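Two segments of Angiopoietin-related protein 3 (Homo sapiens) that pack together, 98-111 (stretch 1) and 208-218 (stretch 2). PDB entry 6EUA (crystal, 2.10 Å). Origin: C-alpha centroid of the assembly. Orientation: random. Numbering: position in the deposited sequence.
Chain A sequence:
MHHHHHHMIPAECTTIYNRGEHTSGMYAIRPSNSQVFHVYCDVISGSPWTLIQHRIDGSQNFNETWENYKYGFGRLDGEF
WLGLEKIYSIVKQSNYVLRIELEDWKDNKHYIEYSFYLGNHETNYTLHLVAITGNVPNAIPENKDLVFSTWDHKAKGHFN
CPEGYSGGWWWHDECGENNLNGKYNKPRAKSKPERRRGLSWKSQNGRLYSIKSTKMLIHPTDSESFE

Stretch 1, residues 98-111: LRIELEDWKDNKHY
Stretch 2 208-218: LYSIKSTKMLI

Strand 98-104 of stretch 1 runs antiparallel to strand 213-218 of stretch 2, their axes at 162°. L98 pairs with I218, I100 with M216 and L102 with T214 as non-hydrogen-bonded pairs, CA-CA 4.6 to 4.8 Å. R99 pairs with L217, E101 with K215 and E103 with S213 as hydrogen-bonded pairs, CA-CA 5.0 to 5.3 Å. Residues 98-103 lie near -115/130 (phi/psi); residues 213-218 are more extended, near -135/145, with S213 at -151/147. At K212 (-97/-32) the chain turns a corner, so strand 208-211 crosses strand 98-104 at 83°.

Backbone hydrogen bonds join R99 N to L217 O (2.7 Å), L217 N to R99 O (2.8 Å), E101 N to K215 O (2.9 Å), K215 N to E101 O (2.9 Å) and E103 N to S213 O (3.1 Å). At the corner E103 O accepts from both K212 N (2.8 Å) and S213 N (3.3 Å). In stretch 1, D104 to D107 form a type I turn, and L102 N bonds H110 O (2.8 Å).

L98, I100, L102, T214, M216 and I218 share one face, where buried hydrocarbon packs by van der Waals contact. L98 CD1 (chi1 t, chi2 p) lies 3.9 Å from I218 CG2. M216 (m, t, p) brings CE to 4.1 Å from L98 CD1. I211 (m, m) reaches back, its CD1 3.7 Å from L102 CB.

The other face is polar near E103. The hydroxyl S213 OG (chi1 p) donates to carboxylate oxygen E103 OE2 at 3.0 Å. R99 NH2 forms a salt bridge with E101 OE2 at 2.8 Å.

K212 (t, t, p, chi4 -148°) points toward stretch 1. Its ammonium NZ meets the opposite charge of D107 OD1 in a salt bridge, very short at 2.4 Å; D107 is poorly ordered.

Two aromatic contacts complete the packing. Aliphatic K212 CB sits over the pi face of the W105 five-membered ring (chi1 m, chi2 86°), 3.8 Å from its centroid. Y209 (m) turns its C-H edge toward the face of H110 (m), centroids 5.0 Å apart, planes at 63°.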

ATOM      1  N   LEU A  98      16.569   4.917  17.635  1.00 25.60           N
ATOM      2  CA  LEU A  98      15.117   5.010  17.556  1.00 25.92           C
ATOM      3  C   LEU A  98      14.708   6.437  17.229  1.00 32.35           C
ATOM      4  O   LEU A  98      15.141   7.377  17.901  1.00 30.49           O
ATOM      5  CB  LEU A  98      14.453   4.564  18.865  1.00 29.52           C
ATOM      6  CG  LEU A  98      12.953   4.891  19.012  1.00 28.76           C
ATOM      7  CD1 LEU A  98      12.087   3.912  18.237  1.00 27.87           C
ATOM      8  CD2 LEU A  98      12.511   4.944  20.483  1.00 27.04           C
ATOM      9  N   ARG A  99      13.863   6.594  16.210  1.00 28.12           N
ATOM     10  CA  ARG A  99      13.312   7.894  15.858  1.00 27.89           C
ATOM     11  C   ARG A  99      11.813   7.875  16.099  1.00 33.32           C
ATOM     12  O   ARG A  99      11.123   6.937  15.683  1.00 36.64           O
ATOM     13  CB  ARG A  99      13.615   8.268  14.408  1.00 31.09           C
ATOM     14  CG  ARG A  99      12.903   9.533  13.914  1.00 31.37           C
ATOM     15  CD  ARG A  99      13.466   9.972  12.578  1.00 35.01           C
ATOM     16  NE  ARG A  99      12.658  11.037  11.994  1.00 40.98           N
ATOM     17  CZ  ARG A  99      13.094  12.272  11.801  1.00 39.81           C
ATOM     18  NH1 ARG A  99      14.335  12.582  12.151  1.00 40.42           N
ATOM     19  NH2 ARG A  99      12.290  13.193  11.278  1.00 41.38           N
ATOM     20  N   ILE A 100      11.322   8.880  16.811  1.00 29.88           N
ATOM     21  CA  ILE A 100       9.895   9.040  17.062  1.00 26.85           C
ATOM     22  C   ILE A 100       9.443  10.277  16.305  1.00 38.14           C
ATOM     23  O   ILE A 100      10.024  11.355  16.462  1.00 36.16           O
ATOM     24  CB  ILE A 100       9.589   9.142  18.563  1.00 27.51           C
ATOM     25  CG1 ILE A 100       9.812   7.776  19.228  1.00 26.50           C
ATOM     26  CG2 ILE A 100       8.166   9.657  18.798  1.00 28.23           C
ATOM     27  CD1 ILE A 100       9.689   7.795  20.738  1.00 35.44           C
ATOM     28  N   GLU A 101       8.435  10.112  15.460  1.00 35.44           N
ATOM     29  CA  GLU A 101       7.878  11.199  14.671  1.00 40.15           C
ATOM     30  C   GLU A 101       6.445  11.396  15.120  1.00 38.33           C
ATOM     31  O   GLU A 101       5.644  10.455  15.098  1.00 30.49           O
ATOM     32  CB  GLU A 101       7.936  10.896  13.176  1.00 45.37           C
ATOM     33  CG  GLU A 101       9.312  11.043  12.572  1.00 52.00           C
ATOM     34  CD  GLU A 101       9.280  11.076  11.055  1.00 58.59           C
ATOM     35  OE1 GLU A 101       8.212  10.770  10.471  1.00 56.76           O
ATOM     36  OE2 GLU A 101      10.325  11.403  10.450  1.00 61.11           O
ATOM     37  N   LEU A 102       6.138  12.603  15.565  1.00 33.45           N
ATOM     38  CA  LEU A 102       4.798  12.954  15.979  1.00 33.84           C
ATOM     39  C   LEU A 102       4.292  14.053  15.061  1.00 40.52           C
ATOM     40  O   LEU A 102       5.053  14.928  14.638  1.00 40.85           O
ATOM     41  CB  LEU A 102       4.771  13.413  17.444  1.00 36.38           C
ATOM     42  CG  LEU A 102       5.542  12.580  18.472  1.00 38.38           C
ATOM     43  CD1 LEU A 102       5.697  13.384  19.768  1.00 36.36           C
ATOM     44  CD2 LEU A 102       4.835  11.265  18.745  1.00 31.03           C
ATOM     45  N   GLU A 103       3.009  14.002  14.748  1.00 42.80           N
ATOM     46  CA  GLU A 103       2.347  15.073  14.024  1.00 40.26           C
ATOM     47  C   GLU A 103       1.142  15.475  14.854  1.00 45.45           C
ATOM     48  O   GLU A 103       0.373  14.612  15.288  1.00 43.58           O
ATOM     49  CB  GLU A 103       1.954  14.615  12.614  1.00 47.64           C
ATOM     50  CG  GLU A 103       0.764  15.329  12.019  1.00 68.37           C
ATOM     51  CD  GLU A 103       0.450  14.862  10.603  1.00 81.75           C
ATOM     52  OE1 GLU A 103       1.113  15.336   9.654  1.00 84.93           O
ATOM     53  OE2 GLU A 103      -0.456  14.015  10.444  1.00 83.72           O
ATOM     54  N   ASP A 104       1.005  16.771  15.122  1.00 49.72           N
ATOM     55  CA  ASP A 104      -0.093  17.237  15.955  1.00 47.37           C
ATOM     56  C   ASP A 104      -1.317  17.484  15.073  1.00 52.94           C
ATOM     57  O   ASP A 104      -1.308  17.206  13.871  1.00 60.42           O
ATOM     58  CB  ASP A 104       0.332  18.471  16.744  1.00 53.15           C
ATOM     59  CG  ASP A 104       0.824  19.597  15.856  1.00 65.00           C
ATOM     60  OD1 ASP A 104       0.026  20.098  15.033  1.00 58.22           O
ATOM     61  OD2 ASP A 104       2.001  19.993  15.998  1.00 69.24           O
ATOM     62  N   TRP A 105      -2.399  17.998  15.666  1.00 57.16           N
ATOM     63  CA  TRP A 105      -3.601  18.286  14.890  1.00 66.69           C
ATOM     64  C   TRP A 105      -3.436  19.505  13.993  1.00 66.99           C
ATOM     65  O   TRP A 105      -4.093  19.582  12.952  1.00 75.38           O
ATOM     66  CB  TRP A 105      -4.807  18.438  15.828  1.00 71.45           C
ATOM     67  CG  TRP A 105      -5.086  17.135  16.506  1.00 73.36           C
ATOM     68  CD1 TRP A 105      -4.515  16.676  17.659  1.00 73.05           C
ATOM     69  CD2 TRP A 105      -5.954  16.087  16.044  1.00 72.23           C
ATOM     70  NE1 TRP A 105      -4.983  15.418  17.955  1.00 67.75           N
ATOM     71  CE2 TRP A 105      -5.866  15.031  16.982  1.00 68.38           C
ATOM     72  CE3 TRP A 105      -6.798  15.939  14.937  1.00 68.82           C
ATOM     73  CZ2 TRP A 105      -6.592  13.847  16.846  1.00 61.34           C
ATOM     74  CZ3 TRP A 105      -7.519  14.760  14.804  1.00 68.70           C
ATOM     75  CH2 TRP A 105      -7.410  13.729  15.755  1.00 62.09           C
ATOM     76  N   LYS A 106      -2.554  20.437  14.350  1.00 72.07           N
ATOM     77  CA  LYS A 106      -2.212  21.549  13.470  1.00 78.53           C
ATOM     78  C   LYS A 106      -1.253  21.132  12.363  1.00 77.23           C
ATOM     79  O   LYS A 106      -0.772  21.996  11.622  1.00 78.10           O
ATOM     80  CB  LYS A 106      -1.590  22.699  14.276  1.00 79.91           C
ATOM     81  CG  LYS A 106      -2.314  23.054  15.580  1.00 79.10           C
ATOM     82  CD  LYS A 106      -3.822  23.193  15.399  1.00 78.84           C
ATOM     83  CE  LYS A 106      -4.572  23.002  16.717  1.00 75.85           C
ATOM     84  NZ  LYS A 106      -5.836  23.808  16.773  1.00 77.68           N
ATOM     85  N   ASP A 107      -0.945  19.837  12.271  1.00 76.58           N
ATOM     86  CA  ASP A 107      -0.105  19.235  11.238  1.00 80.88           C
ATOM     87  C   ASP A 107       1.358  19.649  11.332  1.00 76.18           C
ATOM     88  O   ASP A 107       2.106  19.483  10.365  1.00 81.54           O
ATOM     89  CB  ASP A 107      -0.650  19.533   9.841  1.00 94.01           C
ATOM     90  CG  ASP A 107      -2.041  18.985   9.645  1.00104.19           C
ATOM     91  OD1 ASP A 107      -2.250  17.792   9.951  1.00104.92           O
ATOM     92  OD2 ASP A 107      -2.926  19.747   9.201  1.00110.42           O
ATOM     93  N   ASN A 108       1.795  20.179  12.471  1.00 65.12           N
ATOM     94  CA  ASN A 108       3.219  20.380  12.684  1.00 56.80           C
ATOM     95  C   ASN A 108       3.891  19.047  12.987  1.00 49.44           C
ATOM     96  O   ASN A 108       3.314  18.174  13.641  1.00 46.01           O
ATOM     97  CB  ASN A 108       3.479  21.351  13.833  1.00 55.81           C
ATOM     98  CG  ASN A 108       2.897  22.724  13.594  1.00 64.76           C
ATOM     99  OD1 ASN A 108       1.963  22.901  12.807  1.00 72.85           O
ATOM    100  ND2 ASN A 108       3.448  23.712  14.284  1.00 60.75           N
ATOM    101  N   LYS A 109       5.126  18.900  12.518  1.00 55.72           N
ATOM    102  CA  LYS A 109       5.890  17.671  12.675  1.00 57.56           C
ATOM    103  C   LYS A 109       6.971  17.854  13.730  1.00 55.99           C
ATOM    104  O   LYS A 109       7.751  18.810  13.668  1.00 57.68           O
ATOM    105  CB  LYS A 109       6.523  17.250  11.350  1.00 63.64           C
ATOM    106  CG  LYS A 109       5.516  16.863  10.286  1.00 74.18           C
ATOM    107  CD  LYS A 109       6.171  16.065   9.167  1.00 77.83           C
ATOM    108  CE  LYS A 109       6.864  16.982   8.155  1.00 78.39           C
ATOM    109  NZ  LYS A 109       8.227  17.424   8.586  1.00 73.11           N
ATOM    110  N   HIS A 110       7.017  16.930  14.683  1.00 49.32           N
ATOM    111  CA  HIS A 110       8.065  16.857  15.692  1.00 46.09           C
ATOM    112  C   HIS A 110       8.771  15.511  15.582  1.00 47.60           C
ATOM    113  O   HIS A 110       8.141  14.498  15.277  1.00 40.07           O
ATOM    114  CB  HIS A 110       7.485  17.019  17.102  1.00 42.72           C
ATOM    115  CG  HIS A 110       6.691  18.272  17.288  1.00 60.43           C
ATOM    116  ND1 HIS A 110       5.316  18.306  17.185  1.00 61.78           N
ATOM    117  CD2 HIS A 110       7.078  19.539  17.571  1.00 64.25           C
ATOM    118  CE1 HIS A 110       4.891  19.539  17.401  1.00 63.47           C
ATOM    119  NE2 HIS A 110       5.941  20.306  17.637  1.00 65.64           N
ATOM    120  N   TYR A 111      10.076  15.496  15.840  1.00 45.87           N
ATOM    121  CA  TYR A 111      10.832  14.252  15.877  1.00 35.84           C
ATOM    122  C   TYR A 111      11.785  14.265  17.060  1.00 40.42           C
ATOM    123  O   TYR A 111      12.181  15.325  17.559  1.00 46.46           O
ATOM    124  CB  TYR A 111      11.629  14.015  14.584  1.00 34.67           C
ATOM    125  CG  TYR A 111      12.909  14.822  14.524  1.00 51.59           C
ATOM    126  CD1 TYR A 111      14.138  14.253  14.850  1.00 59.30           C
ATOM    127  CD2 TYR A 111      12.885  16.166  14.162  1.00 53.72           C
ATOM    128  CE1 TYR A 111      15.306  15.000  14.807  1.00 62.66           C
ATOM    129  CE2 TYR A 111      14.048  16.917  14.120  1.00 59.93           C
ATOM    130  CZ  TYR A 111      15.253  16.328  14.443  1.00 65.32           C
ATOM    131  OH  TYR A 111      16.413  17.066  14.401  1.00 72.24           O
ATOM    132  N   LEU A 208       2.485  19.711  27.183  1.00 46.30           N
ATOM    133  CA  LEU A 208       1.840  18.512  26.664  1.00 50.94           C
ATOM    134  C   LEU A 208       1.435  18.729  25.211  1.00 45.26           C
ATOM    135  O   LEU A 208       0.701  19.671  24.901  1.00 43.56           O
ATOM    136  CB  LEU A 208       0.616  18.146  27.503  1.00 48.68           C
ATOM    137  CG  LEU A 208       0.091  16.718  27.344  1.00 49.87           C
ATOM    138  CD1 LEU A 208      -0.480  16.235  28.656  1.00 43.74           C
ATOM    139  CD2 LEU A 208      -0.959  16.632  26.228  1.00 50.34           C
ATOM    140  N   TYR A 209       1.899  17.844  24.333  1.00 43.30           N
ATOM    141  CA  TYR A 209       1.605  17.907  22.907  1.00 40.86           C
ATOM    142  C   TYR A 209       0.442  16.978  22.575  1.00 38.75           C
ATOM    143  O   TYR A 209       0.466  15.798  22.941  1.00 37.10           O
ATOM    144  CB  TYR A 209       2.833  17.525  22.076  1.00 38.04           C
ATOM    145  CG  TYR A 209       3.980  18.491  22.217  1.00 40.73           C
ATOM    146  CD1 TYR A 209       4.170  19.498  21.287  1.00 42.13           C
ATOM    147  CD2 TYR A 209       4.884  18.393  23.269  1.00 49.11           C
ATOM    148  CE1 TYR A 209       5.213  20.383  21.397  1.00 50.22           C
ATOM    149  CE2 TYR A 209       5.941  19.282  23.388  1.00 53.94           C
ATOM    150  CZ  TYR A 209       6.096  20.280  22.444  1.00 55.54           C
ATOM    151  OH  TYR A 209       7.132  21.183  22.529  1.00 58.68           O
ATOM    152  N   SER A 210      -0.571  17.520  21.898  1.00 38.56           N
ATOM    153  CA  SER A 210      -1.669  16.728  21.350  1.00 41.67           C
ATOM    154  C   SER A 210      -1.206  16.065  20.054  1.00 40.59           C
ATOM    155  O   SER A 210      -0.788  16.755  19.121  1.00 51.40           O
ATOM    156  CB  SER A 210      -2.886  17.620  21.101  1.00 44.86           C
ATOM    157  OG  SER A 210      -4.018  16.874  20.684  1.00 42.32           O
ATOM    158  N   ILE A 211      -1.262  14.738  19.992  1.00 36.65           N
ATOM    159  CA  ILE A 211      -0.697  13.975  18.875  1.00 41.45           C
ATOM    160  C   ILE A 211      -1.819  13.346  18.053  1.00 44.26           C
ATOM    161  O   ILE A 211      -2.693  12.661  18.598  1.00 41.17           O
ATOM    162  CB  ILE A 211       0.286  12.900  19.369  1.00 44.59           C
ATOM    163  CG1 ILE A 211       1.276  13.504  20.364  1.00 45.35           C
ATOM    164  CG2 ILE A 211       1.019  12.260  18.190  1.00 44.10           C
ATOM    165  CD1 ILE A 211       2.150  14.593  19.787  1.00 33.01           C
ATOM    166  N   LYS A 212      -1.780  13.560  16.739  1.00 44.09           N
ATOM    167  CA  LYS A 212      -2.744  12.984  15.811  1.00 35.86           C
ATOM    168  C   LYS A 212      -2.233  11.709  15.147  1.00 40.50           C
ATOM    169  O   LYS A 212      -3.026  10.804  14.851  1.00 40.33           O
ATOM    170  CB  LYS A 212      -3.114  14.012  14.725  1.00 40.17           C
ATOM    171  CG  LYS A 212      -3.839  13.416  13.518  1.00 47.93           C
ATOM    172  CD  LYS A 212      -4.367  14.474  12.579  1.00 60.53           C
ATOM    173  CE  LYS A 212      -3.244  15.151  11.806  1.00 69.68           C
ATOM    174  NZ  LYS A 212      -3.561  16.580  11.520  1.00 76.59           N
ATOM    175  N   SER A 213      -0.925  11.609  14.911  1.00 32.54           N
ATOM    176  CA  SER A 213      -0.356  10.464  14.217  1.00 39.18           C
ATOM    177  C   SER A 213       1.067  10.259  14.712  1.00 33.42           C
ATOM    178  O   SER A 213       1.753  11.218  15.079  1.00 36.55           O
ATOM    179  CB  SER A 213      -0.403  10.649  12.688  1.00 41.38           C
ATOM    180  OG  SER A 213       0.396  11.740  12.271  1.00 55.27           O
ATOM    181  N   THR A 214       1.492   8.994  14.768  1.00 34.40           N
ATOM    182  CA  THR A 214       2.811   8.646  15.276  1.00 35.30           C
ATOM    183  C   THR A 214       3.514   7.695  14.319  1.00 37.92           C
ATOM    184  O   THR A 214       2.874   6.897  13.633  1.00 36.11           O
ATOM    185  CB  THR A 214       2.748   7.969  16.687  1.00 34.02           C
ATOM    186  OG1 THR A 214       2.108   6.677  16.599  1.00 30.12           O
ATOM    187  CG2 THR A 214       1.999   8.856  17.685  1.00 28.23           C
ATOM    188  N   LYS A 215       4.844   7.783  14.299  1.00 34.78           N
ATOM    189  CA  LYS A 215       5.697   6.758  13.720  1.00 25.53           C
ATOM    190  C   LYS A 215       6.818   6.468  14.701  1.00 29.48           C
ATOM    191  O   LYS A 215       7.366   7.389  15.314  1.00 28.09           O
ATOM    192  CB  LYS A 215       6.321   7.190  12.388  1.00 26.53           C
ATOM    193  CG  LYS A 215       5.388   7.185  11.178  1.00 31.47           C
ATOM    194  CD  LYS A 215       6.096   7.816   9.992  1.00 34.87           C
ATOM    195  CE  LYS A 215       5.200   7.923   8.768  1.00 37.96           C
ATOM    196  NZ  LYS A 215       5.977   7.832   7.502  1.00 42.61           N
ATOM    197  N   MET A 216       7.173   5.196  14.830  1.00 25.88           N
ATOM    198  CA  MET A 216       8.387   4.782  15.521  1.00 23.79           C
ATOM    199  C   MET A 216       9.266   4.040  14.527  1.00 30.95           C
ATOM    200  O   MET A 216       8.803   3.101  13.869  1.00 24.43           O
ATOM    201  CB  MET A 216       8.055   3.913  16.739  1.00 24.01           C
ATOM    202  CG  MET A 216       7.008   4.569  17.657  1.00 28.60           C
ATOM    203  SD  MET A 216       6.688   3.636  19.169  1.00 36.52           S
ATOM    204  CE  MET A 216       8.309   3.724  19.918  1.00 25.04           C
ATOM    205  N   LEU A 217      10.528   4.470  14.411  1.00 28.13           N
ATOM    206  CA  LEU A 217      11.436   3.992  13.375  1.00 27.39           C
ATOM    207  C   LEU A 217      12.799   3.647  13.965  1.00 32.83           C
ATOM    208  O   LEU A 217      13.322   4.396  14.790  1.00 25.85           O
ATOM    209  CB  LEU A 217      11.621   5.053  12.280  1.00 25.93           C
ATOM    210  CG  LEU A 217      10.334   5.406  11.527  1.00 26.12           C
ATOM    211  CD1 LEU A 217      10.004   6.881  11.691  1.00 37.48           C
ATOM    212  CD2 LEU A 217      10.448   5.007  10.061  1.00 29.25           C
ATOM    213  N   ILE A 218      13.407   2.550  13.498  1.00 29.78           N
ATOM    214  CA  ILE A 218      14.722   2.145  13.995  1.00 33.07           C
ATOM    215  C   ILE A 218      15.685   1.897  12.842  1.00 30.58           C
ATOM    216  O   ILE A 218      15.278   1.582  11.718  1.00 28.64           O
ATOM    217  CB  ILE A 218      14.654   0.890  14.897  1.00 26.80           C
ATOM    218  CG1 ILE A 218      14.330  -0.365  14.072  1.00 24.75           C
ATOM    219  CG2 ILE A 218      13.645   1.093  16.023  1.00 24.83           C
ATOM    220  CD1 ILE A 218      14.223  -1.634  14.933  1.00 24.77           C
TER
HETATM  221  O   HOH W   1       4.125  10.909  12.664  1.00 39.28           O